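Local coordinates for hypothetical conserved protein (Geobacillus kaustophilus, PDB 2R5X) that is of unknown function but belongs to the YugN-like family and folds as a curled antiparallel sheet with two helices, at residues G9-T14 / L72-T77; V15-L20 / E38-D43; L27-A32 / A110-E115; P78-H83 / E95-S100. The protein carries 1 engineered substitution. One frame throughout, in Å; residues are numbered along the deposited sequence. Where two conformers were deposited one is given.

Contact 1 of 4, residues G9-T14 / L72-T77; sequences GLENQT and LIKLLT
Leu-72 opens the contact on strand 71-84: with CG anti to its backbone N (chi1 -163°), it brings its forked end obliquely against Thr-14, whose OG1 lies 3.9 Å from Leu-72 CD2. At Ile-73 the backbone rather than the side chain does the touching, since Ile-73 O receives a CA-H...O contact from Thr-14 CA at 3.3 Å. Lys-74 crosses Thr-14 at about a right angle, its CB 4.0 Å from Thr-14 CG2. A bend at chi2 (-82°) then turns the lysine chain along its own strand, so that Lys-74 CE packs 3.3 Å from Glu-11 O while Lys-74 NZ donates to Leu-75 O at 3.0 Å, approaching from above the carbonyl plane. That same Leu-75 O faces Glu-11 CA in a second CA-H...O contact, with an angle of 152° at the hydrogen. The side chain of Leu-75 turns to the other segment and sets CD1 4.0 Å from Leu-10 CB. Past Leu-76, the hydroxyl of Thr-77 gives a 2.8 Å hydrogen bond from OG1 to Glu-11 OE2, which accepts on its anti lone pair; a bend at chi2 swings the carboxylate across to it. Loop 9-14 is thus held by the Thr-77 to Glu-11 hydrogen bond at one end and by CA-H...O contacts and side-chain packing along the rest. It leads into strand 14-16, paired antiparallel with strand 71-84 through Val-15 and Ile-73. Leu-10 and Leu-75 both reach Leu-116 of helix 99-117, Leu-75 and Ile-73 also touch Leu-20 of helix 17-26, and strand 51-61 pairs with Lys-74 and Leu-76.

Contact 2 of 4, residues V15-L20 / E38-D43; sequences VELSRL and ERVTYD
Two leucines from the first turn of helix 17-26 point their methyl ends at two side chains of strand 39-48, one pair meeting tip to tip and the two pairs with the tyrosine obliquely. Leu-17 and Val-40 come tip to tip, with Leu-17 CD1 3.8 Å from Val-40 CG1. Leu-17 crosses Tyr-42 obliquely, and the same CD1 lies 3.3 Å from the phenolic OH. Leu-20 also runs obliquely to the tyrosine, its CD2 3.6 Å from CE2 of the Tyr-42 ring, so both leucines reach the hydroxyl end of the ring. Both have CG anti to the backbone N (chi1 178° in Leu-17), which sends their branches out from the helix toward the strand. This is helix-on-sheet packing: residues three apart on one helical face meet residues two apart on one face of an antiparallel strand. Glu-16 takes the N-cap position, and its carbonyl O already accepts the 3.0 Å bond from Leu-20 N, placing the leucines at the very start of the helix. All four side chains are buried, and the tyrosine hydroxyl is provided for within this apolar setting by a hydrogen bond to Asp-21 OD1. Ile-73 of strand 71-84 touches both Leu-20 and Val-40, while Arg-31 lies against Leu-17, Val-40 and Tyr-42.

Contact 3 of 4, residues L27-A32 / A110-E115; sequences LGFVRA and AQVKSE
Apolar packing carries most of this contact, in which the residues just after helix 17-26 meet one side of helix 99-117. Leu-27 holds CG anti to its carbonyl carbon (chi1 -57°) and divides its two methyls between neighbours: CD1 reaches Val-112 CG2 at 3.7 Å, crossing obliquely. The Phe-29 and Val-112 side chains cross at about a right angle; CE2 of Phe-29 is 4.1 Å from Val-112 CG2, which stands oblique to the ring. One branch of Val-112 therefore serves both residues. Between them Gly-28 adopts a positive phi (90°) as the C-prime residue of a Schellman motif, with Phe-29 N bonded to Met-24 O and Gly-28 N to Glu-25 O; this helix ending separates the two side chains that turn toward the second helix. A polar side chain also packs against the leucine. Leu-27 and Gln-111 slide past each other in opposite directions, and Leu-27 CD2 comes within 3.3 Å of Gln-111 NE2. The glutamine CG occupies the crowded position between backbone N and carbonyl carbon, from which the chain extends past the leucine. Glu-115 adds only its aliphatic part, CG lying 4.4 Å from Leu-27 CD1. As for charge, the Glu-115 carboxylate forms salt bridges with Arg-26 of the first helix and with Lys-118.

Contact 4 of 4, residues P78-H83 / E95-S100; sequences PIMGKH and EHFPSS. Engineered in segment 78-83: Met-80 (natural residue Leu).
The Phe-97 ring is met obliquely by strand 79-83, through both backbone and side chain. Met-80 O lies 3.7 Å from ring atom CE1 of Phe-97, and Lys-82 CB lies 4.0 Å from that same atom. Met-80, an engineered residue, also makes a Met-aromatic contact, its SD 5.5 Å from the ring centroid and 61° off the normal. The ammonium of Lys-82 stands nearly over the ring, but at a distance that allows at most a weak cation-pi attraction. The extended lysine chain, CG anti to the backbone N (chi1 -178°), carries NZ to a hydrogen bond with Tyr-84 OH and also, across the contact, to His-96 O at 3.1 Å, from above the carbonyl plane. Glu-95 runs past the lysine in the opposite direction and is joined to the strand by a water, which accepts from Lys-82 N at 2.9 Å and donates to Glu-95 OE2. Pro-98 follows as N-cap of helix 99-117, so the contact ties the residues leading into that helix to strand 71-84, which here lies between strands 3-4 and 51-61. Leu-3 touches both Met-80 and Phe-97, Tyr-53 packs on Lys-82 and Phe-97, and Met-80 continues onto Leu-101, Val-102 and Cys-105 of the helix.

In the fold
The four contacts gather loops and two helices around one antiparallel sheet. Along the chain, contact 2 falls within the span bounded by contact 1, contact 3 alternates with both, and contact 4, after contacts 1 and 2 have closed, falls between the two segments of contact 3. Centres of contacts 1 and 2, and of 2 and 3, are about 10 Å apart. Ile-73 N probably bonds Val-15 O between contacts 1 and 2, as Asp-43 N does Val-30 O between contacts 2 and 3; Lys-113 probably joins contact 3 to Gly-9 of contact 1. Contact 4 shares strand 71-84 with contact 1; contacts 3 and 4 hold two places on helix 99-117, centres about 17 Å apart.

Contact 1 of 4, residues G9-T14 / L72-T77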
# COMPACT_ATOMS: atom_id res chain seq x y z
N GLY A 9 -7.65 3.85 8.65
CA GLY A 9 -8.58 2.77 8.96
C GLY A 9 -8.17 1.40 8.42
O GLY A 9 -8.85 0.40 8.68
N LEU A 10 -7.06 1.35 7.69
CA LEU A 10 -6.65 0.14 6.96
C LEU A 10 -6.22 -1.01 7.87
O LEU A 10 -6.45 -2.18 7.56
CB LEU A 10 -5.56 0.45 5.93
CG LEU A 10 -6.00 1.34 4.75
CD1 LEU A 10 -4.87 1.55 3.75
CD2 LEU A 10 -7.20 0.75 4.06
N GLU A 11 -5.63 -0.66 9.02
CA GLU A 11 -5.09 -1.65 9.95
C GLU A 11 -6.18 -2.36 10.77
O GLU A 11 -5.87 -3.25 11.56
CB GLU A 11 -4.08 -0.99 10.91
CG GLU A 11 -3.02 -0.09 10.26
CD GLU A 11 -3.39 1.39 10.29
OE1 GLU A 11 -4.56 1.73 10.04
OE2 GLU A 11 -2.50 2.22 10.55
N ASN A 12 -7.43 -1.96 10.58
CA ASN A 12 -8.55 -2.42 11.42
C ASN A 12 -9.39 -3.55 10.84
O ASN A 12 -10.29 -4.06 11.51
CB ASN A 12 -9.46 -1.24 11.80
CG ASN A 12 -8.73 -0.15 12.59
OD1 ASN A 12 -7.84 -0.43 13.40
ND2 ASN A 12 -9.12 1.10 12.36
N GLN A 13 -9.13 -3.92 9.59
CA GLN A 13 -9.84 -5.03 8.97
C GLN A 13 -8.95 -5.87 8.04
O GLN A 13 -7.95 -5.39 7.51
CB GLN A 13 -11.12 -4.55 8.25
CG GLN A 13 -10.96 -4.17 6.77
CD GLN A 13 -10.13 -2.92 6.56
OE1 GLN A 13 -10.51 -1.82 6.95
NE2 GLN A 13 -8.98 -3.08 5.91
N THR A 14 -9.34 -7.13 7.88
CA THR A 14 -8.59 -8.10 7.08
C THR A 14 -9.30 -8.34 5.75
O THR A 14 -10.50 -8.06 5.62
CB THR A 14 -8.43 -9.43 7.85
OG1 THR A 14 -9.73 -9.94 8.18
CG2 THR A 14 -7.63 -9.23 9.14
N LEU A 72 -5.44 -14.71 3.82
CA LEU A 72 -6.08 -13.60 4.51
C LEU A 72 -4.99 -12.60 4.91
O LEU A 72 -4.02 -12.96 5.57
CB LEU A 72 -6.89 -14.07 5.73
CG LEU A 72 -7.92 -13.09 6.30
CD1 LEU A 72 -9.09 -12.86 5.34
CD2 LEU A 72 -8.44 -13.58 7.65
N ILE A 73 -5.17 -11.35 4.48
CA ILE A 73 -4.16 -10.31 4.65
C ILE A 73 -4.59 -9.28 5.71
O ILE A 73 -5.69 -8.71 5.63
CB ILE A 73 -3.81 -9.62 3.29
CG1 ILE A 73 -3.40 -10.65 2.22
CG2 ILE A 73 -2.73 -8.53 3.45
CD1 ILE A 73 -2.20 -11.56 2.60
N LYS A 74 -3.74 -9.07 6.70
CA LYS A 74 -3.94 -7.97 7.65
C LYS A 74 -2.99 -6.83 7.27
O LYS A 74 -1.76 -6.98 7.32
CB LYS A 74 -3.73 -8.46 9.09
CG LYS A 74 -4.16 -7.49 10.20
CD LYS A 74 -3.08 -6.44 10.49
CE LYS A 74 -3.46 -5.49 11.60
NZ LYS A 74 -2.57 -4.30 11.59
N LEU A 75 -3.55 -5.68 6.91
CA LEU A 75 -2.77 -4.53 6.44
C LEU A 75 -2.10 -3.76 7.57
O LEU A 75 -2.65 -3.61 8.66
CB LEU A 75 -3.64 -3.57 5.63
CG LEU A 75 -4.32 -4.04 4.33
CD1 LEU A 75 -5.24 -2.96 3.84
CD2 LEU A 75 -3.31 -4.38 3.24
N LEU A 76 -0.89 -3.29 7.28
CA LEU A 76 -0.10 -2.50 8.22
C LEU A 76 -0.23 -1.02 7.88
O LEU A 76 -0.91 -0.66 6.93
CB LEU A 76 1.37 -2.95 8.15
CG LEU A 76 1.63 -4.44 8.43
CD1 LEU A 76 3.00 -4.85 7.91
CD2 LEU A 76 1.51 -4.77 9.92
N THR A 77 0.40 -0.16 8.67
CA THR A 77 0.34 1.28 8.45
C THR A 77 1.07 1.64 7.16
O THR A 77 2.25 1.29 7.00
CB THR A 77 0.91 2.04 9.66
OG1 THR A 77 0.19 1.64 10.84
CG2 THR A 77 0.79 3.56 9.49

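Contact 2 of 4, residues V15-L20 / E38-D43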
# COMPACT_ATOMS: atom_id res chain seq x y z
N VAL A 15 -8.57 -8.85 4.77
CA VAL A 15 -9.09 -9.02 3.41
C VAL A 15 -8.41 -10.20 2.70
O VAL A 15 -7.23 -10.48 2.94
CB VAL A 15 -8.99 -7.68 2.59
CG1 VAL A 15 -7.54 -7.20 2.46
CG2 VAL A 15 -9.66 -7.79 1.22
N GLU A 16 -9.16 -10.91 1.86
CA GLU A 16 -8.60 -11.96 1.01
C GLU A 16 -7.65 -11.35 -0.03
O GLU A 16 -7.95 -10.30 -0.61
CB GLU A 16 -9.72 -12.75 0.32
CG GLU A 16 -9.23 -14.04 -0.35
CD GLU A 16 -10.35 -14.92 -0.86
OE1 GLU A 16 -11.45 -14.89 -0.27
OE2 GLU A 16 -10.13 -15.64 -1.86
N LEU A 17 -6.52 -12.03 -0.25
CA LEU A 17 -5.43 -11.53 -1.11
C LEU A 17 -5.84 -11.24 -2.56
O LEU A 17 -5.47 -10.21 -3.11
CB LEU A 17 -4.23 -12.48 -1.06
CG LEU A 17 -2.98 -12.19 -1.92
CD1 LEU A 17 -2.40 -10.82 -1.63
CD2 LEU A 17 -1.93 -13.26 -1.71
N SER A 18 -6.61 -12.15 -3.16
CA SER A 18 -7.09 -11.98 -4.53
C SER A 18 -7.92 -10.70 -4.68
O SER A 18 -7.82 -9.99 -5.69
CB SER A 18 -7.91 -13.19 -4.97
OG SER A 18 -9.01 -13.39 -4.09
N ARG A 19 -8.73 -10.42 -3.67
CA ARG A 19 -9.55 -9.22 -3.64
C ARG A 19 -8.70 -7.97 -3.40
O ARG A 19 -8.98 -6.91 -3.98
CB ARG A 19 -10.64 -9.35 -2.57
CG ARG A 19 -11.50 -10.60 -2.73
CD ARG A 19 -12.78 -10.52 -1.92
NE ARG A 19 -13.56 -11.75 -2.05
CZ ARG A 19 -14.81 -11.90 -1.63
NH1 ARG A 19 -15.46 -10.89 -1.05
NH2 ARG A 19 -15.43 -13.06 -1.79
N LEU A 20 -7.66 -8.10 -2.58
CA LEU A 20 -6.70 -7.02 -2.35
C LEU A 20 -5.93 -6.68 -3.63
O LEU A 20 -5.84 -5.50 -4.01
CB LEU A 20 -5.74 -7.35 -1.20
CG LEU A 20 -4.71 -6.27 -0.83
CD1 LEU A 20 -5.39 -4.97 -0.41
CD2 LEU A 20 -3.78 -6.77 0.26
N GLU A 38 6.54 -13.52 4.05
CA GLU A 38 5.62 -13.22 5.15
C GLU A 38 4.65 -12.10 4.80
O GLU A 38 3.52 -12.09 5.30
CB GLU A 38 6.39 -12.86 6.41
CG GLU A 38 7.20 -14.01 6.99
CD GLU A 38 7.23 -13.99 8.50
OE1 GLU A 38 6.74 -14.97 9.11
OE2 GLU A 38 7.74 -13.01 9.09
N ARG A 39 5.10 -11.18 3.95
CA ARG A 39 4.36 -9.95 3.64
C ARG A 39 4.05 -9.79 2.16
O ARG A 39 4.83 -10.22 1.30
CB ARG A 39 5.15 -8.72 4.11
CG ARG A 39 5.40 -8.66 5.61
CD ARG A 39 6.01 -7.34 6.01
NE ARG A 39 6.12 -7.19 7.46
CZ ARG A 39 6.41 -6.05 8.09
NH1 ARG A 39 6.61 -4.93 7.40
NH2 ARG A 39 6.48 -6.02 9.41
N VAL A 40 2.91 -9.16 1.86
CA VAL A 40 2.64 -8.66 0.52
C VAL A 40 2.79 -7.14 0.53
O VAL A 40 2.36 -6.48 1.47
CB VAL A 40 1.25 -9.08 -0.05
CG1 VAL A 40 1.19 -10.59 -0.27
CG2 VAL A 40 0.09 -8.61 0.84
N THR A 41 3.40 -6.61 -0.53
CA THR A 41 3.75 -5.20 -0.60
C THR A 41 3.33 -4.63 -1.95
O THR A 41 3.53 -5.27 -2.99
CB THR A 41 5.28 -5.02 -0.43
OG1 THR A 41 5.70 -5.68 0.77
CG2 THR A 41 5.64 -3.56 -0.34
N TYR A 42 2.75 -3.43 -1.93
CA TYR A 42 2.32 -2.75 -3.15
C TYR A 42 2.84 -1.33 -3.16
O TYR A 42 2.69 -0.62 -2.17
CB TYR A 42 0.80 -2.70 -3.23
CG TYR A 42 0.11 -4.03 -3.07
CD1 TYR A 42 -0.21 -4.81 -4.17
CD2 TYR A 42 -0.23 -4.50 -1.80
CE1 TYR A 42 -0.87 -6.02 -4.02
CE2 TYR A 42 -0.86 -5.72 -1.63
CZ TYR A 42 -1.18 -6.47 -2.75
OH TYR A 42 -1.82 -7.67 -2.57
N ASP A 43 3.44 -0.93 -4.27
CA ASP A 43 3.99 0.42 -4.39
C ASP A 43 3.29 1.19 -5.49
O ASP A 43 3.03 0.65 -6.56
CB ASP A 43 5.48 0.37 -4.73
CG ASP A 43 6.36 0.07 -3.54
OD1 ASP A 43 5.85 -0.02 -2.41
OD2 ASP A 43 7.59 -0.07 -3.75

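Contact 3 of 4, residues L27-A32 / A110-E115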
# COMPACT_ATOMS: atom_id res chain seq x y z
N LEU A 27 -5.95 0.76 -8.52
CA LEU A 27 -5.59 2.05 -7.95
C LEU A 27 -4.15 2.47 -8.22
O LEU A 27 -3.63 3.39 -7.59
CB LEU A 27 -5.91 2.09 -6.45
CG LEU A 27 -7.38 1.81 -6.12
CD1 LEU A 27 -7.60 1.78 -4.63
CD2 LEU A 27 -8.31 2.80 -6.77
N GLY A 28 -3.52 1.80 -9.18
CA GLY A 28 -2.20 2.21 -9.67
C GLY A 28 -1.00 1.61 -8.95
O GLY A 28 0.13 2.05 -9.17
N PHE A 29 -1.23 0.61 -8.11
CA PHE A 29 -0.15 -0.04 -7.37
C PHE A 29 0.40 -1.22 -8.16
O PHE A 29 -0.34 -1.90 -8.87
CB PHE A 29 -0.63 -0.56 -6.00
CG PHE A 29 -0.95 0.52 -5.01
CD1 PHE A 29 -0.04 0.86 -4.01
CD2 PHE A 29 -2.18 1.18 -5.05
CE1 PHE A 29 -0.33 1.85 -3.09
CE2 PHE A 29 -2.48 2.18 -4.13
CZ PHE A 29 -1.57 2.52 -3.15
N VAL A 30 1.70 -1.46 -8.04
CA VAL A 30 2.31 -2.70 -8.54
C VAL A 30 2.90 -3.47 -7.34
O VAL A 30 3.23 -2.86 -6.32
CB VAL A 30 3.39 -2.45 -9.63
CG1 VAL A 30 2.78 -1.74 -10.83
CG2 VAL A 30 4.58 -1.67 -9.08
N ARG A 31 3.02 -4.77 -7.44
CA ARG A 31 3.64 -5.55 -6.38
C ARG A 31 5.08 -5.20 -6.21
O ARG A 31 5.75 -4.97 -7.15
CB ARG A 31 3.57 -7.00 -6.70
CG ARG A 31 2.35 -7.67 -6.28
CD ARG A 31 2.24 -7.88 -4.80
NE ARG A 31 1.16 -8.79 -4.68
CZ ARG A 31 1.30 -10.04 -4.33
NH1 ARG A 31 0.26 -10.82 -4.31
NH2 ARG A 31 2.47 -10.46 -3.95
N ALA A 32 5.53 -5.18 -4.99
CA ALA A 32 6.92 -4.86 -4.70
C ALA A 32 7.45 -5.82 -3.65
O ALA A 32 6.68 -6.62 -3.10
CB ALA A 32 7.04 -3.42 -4.21
N ALA A 110 -7.51 6.81 0.94
CA ALA A 110 -8.96 6.94 1.15
C ALA A 110 -9.76 6.07 0.18
O ALA A 110 -10.76 5.46 0.56
CB ALA A 110 -9.38 8.38 1.02
N GLN A 111 -9.32 5.99 -1.07
CA GLN A 111 -10.00 5.13 -2.02
C GLN A 111 -9.63 3.66 -1.85
O GLN A 111 -10.43 2.80 -2.17
CB GLN A 111 -9.88 5.63 -3.47
CG GLN A 111 -8.51 5.58 -4.10
CD GLN A 111 -8.44 6.36 -5.41
OE1 GLN A 111 -7.65 7.30 -5.54
NE2 GLN A 111 -9.27 5.98 -6.36
N VAL A 112 -8.43 3.38 -1.33
CA VAL A 112 -8.11 2.01 -0.91
C VAL A 112 -9.13 1.58 0.16
O VAL A 112 -9.76 0.54 0.02
CB VAL A 112 -6.65 1.88 -0.36
CG1 VAL A 112 -6.43 0.54 0.31
CG2 VAL A 112 -5.63 2.06 -1.48
N LYS A 113 -9.30 2.41 1.18
CA LYS A 113 -10.22 2.13 2.28
C LYS A 113 -11.68 1.97 1.81
O LYS A 113 -12.36 1.04 2.23
CB LYS A 113 -10.10 3.21 3.36
CG LYS A 113 -11.04 3.06 4.56
CD LYS A 113 -10.72 1.83 5.40
CE LYS A 113 -11.78 1.63 6.47
NZ LYS A 113 -11.40 0.58 7.46
N SER A 114 -12.13 2.87 0.92
CA SER A 114 -13.48 2.85 0.36
C SER A 114 -13.76 1.57 -0.42
O SER A 114 -14.84 0.99 -0.31
CB SER A 114 -13.70 4.07 -0.55
OG SER A 114 -14.98 4.05 -1.15
N GLU A 115 -12.78 1.15 -1.22
CA GLU A 115 -12.90 -0.10 -1.99
C GLU A 115 -12.94 -1.34 -1.09
O GLU A 115 -13.65 -2.30 -1.41
CB GLU A 115 -11.77 -0.25 -3.03
CG GLU A 115 -11.85 0.72 -4.22
CD GLU A 115 -13.24 0.77 -4.86
OE1 GLU A 115 -13.67 -0.24 -5.45
OE2 GLU A 115 -13.88 1.84 -4.77

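Contact 4 of 4, residues P78-H83 / E95-S100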
# COMPACT_ATOMS: atom_id res chain seq x y z
N PRO A 78 0.36 2.31 6.22
CA PRO A 78 0.98 2.71 4.95
C PRO A 78 2.07 3.74 5.15
O PRO A 78 2.00 4.56 6.08
CB PRO A 78 -0.18 3.33 4.17
CG PRO A 78 -1.41 2.76 4.81
CD PRO A 78 -1.06 2.70 6.26
N ILE A 79 3.09 3.68 4.29
CA ILE A 79 4.22 4.61 4.36
C ILE A 79 4.48 5.28 3.01
O ILE A 79 4.00 4.80 1.98
CB ILE A 79 5.54 3.94 4.88
CG1 ILE A 79 6.03 2.84 3.94
CG2 ILE A 79 5.36 3.40 6.29
CD1 ILE A 79 7.54 2.74 3.85
N MET A 80 5.20 6.40 3.04
CA MET A 80 5.76 6.99 1.82
C MET A 80 7.27 6.97 1.90
O MET A 80 7.87 7.64 2.75
CB MET A 80 5.26 8.42 1.58
CG MET A 80 5.27 8.81 0.10
SD MET A 80 5.06 10.57 -0.29
CE MET A 80 3.79 11.12 0.79
N GLY A 81 7.89 6.20 1.01
CA GLY A 81 9.34 6.17 0.89
C GLY A 81 9.85 7.16 -0.14
O GLY A 81 9.10 7.65 -0.99
N LYS A 82 11.14 7.45 -0.07
CA LYS A 82 11.78 8.43 -0.92
C LYS A 82 13.12 7.90 -1.43
O LYS A 82 13.96 7.46 -0.65
CB LYS A 82 12.01 9.72 -0.13
CG LYS A 82 12.62 10.85 -0.92
CD LYS A 82 13.01 11.98 0.02
CE LYS A 82 12.99 13.31 -0.70
NZ LYS A 82 13.32 14.44 0.21
N HIS A 83 13.30 7.94 -2.75
CA HIS A 83 14.57 7.56 -3.38
C HIS A 83 15.11 8.65 -4.31
O HIS A 83 14.49 8.99 -5.31
CB HIS A 83 14.39 6.25 -4.14
CG HIS A 83 15.60 5.83 -4.91
ND1 HIS A 83 16.69 5.22 -4.31
CD2 HIS A 83 15.90 5.92 -6.23
CE1 HIS A 83 17.60 4.96 -5.23
NE2 HIS A 83 17.15 5.38 -6.40
N GLU A 95 14.41 14.24 6.24
CA GLU A 95 13.81 14.33 4.91
C GLU A 95 12.68 15.36 4.86
O GLU A 95 11.88 15.46 5.79
CB GLU A 95 13.29 12.97 4.46
CG GLU A 95 14.31 11.84 4.52
CD GLU A 95 13.66 10.47 4.62
OE1 GLU A 95 13.77 9.85 5.70
OE2 GLU A 95 13.04 10.01 3.64
N HIS A 96 12.63 16.12 3.79
CA HIS A 96 11.52 17.00 3.56
C HIS A 96 10.59 16.36 2.58
O HIS A 96 10.95 16.03 1.49
CB HIS A 96 12.01 18.31 2.99
CG HIS A 96 12.64 19.20 4.01
ND1 HIS A 96 12.11 20.42 4.35
CD2 HIS A 96 13.76 19.06 4.75
CE1 HIS A 96 12.86 20.99 5.27
NE2 HIS A 96 13.87 20.18 5.54
N PHE A 97 9.37 16.17 2.99
CA PHE A 97 8.34 15.62 2.11
C PHE A 97 7.43 16.73 1.61
O PHE A 97 6.96 17.54 2.40
CB PHE A 97 7.54 14.53 2.83
CG PHE A 97 8.30 13.24 3.02
CD1 PHE A 97 8.36 12.29 2.01
CD2 PHE A 97 8.96 12.98 4.22
CE1 PHE A 97 9.06 11.09 2.19
CE2 PHE A 97 9.67 11.79 4.41
CZ PHE A 97 9.72 10.85 3.39
N PRO A 98 7.20 16.79 0.29
CA PRO A 98 6.33 17.79 -0.33
C PRO A 98 4.88 17.60 0.07
O PRO A 98 4.35 16.50 -0.03
CB PRO A 98 6.50 17.53 -1.83
CG PRO A 98 7.06 16.16 -1.95
CD PRO A 98 7.80 15.88 -0.70
N SER A 99 4.24 18.69 0.50
CA SER A 99 2.86 18.64 1.00
C SER A 99 1.84 18.17 -0.04
O SER A 99 0.89 17.47 0.30
CB SER A 99 2.45 20.00 1.57
OG SER A 99 2.65 21.02 0.61
N SER A 100 2.06 18.55 -1.30
CA SER A 100 1.18 18.14 -2.41
C SER A 100 1.18 16.63 -2.61
O SER A 100 0.13 16.03 -2.85
CB SER A 100 1.60 18.82 -3.71
OG SER A 100 2.94 18.49 -4.05
O HOH W 1 12.48 7.22 2.47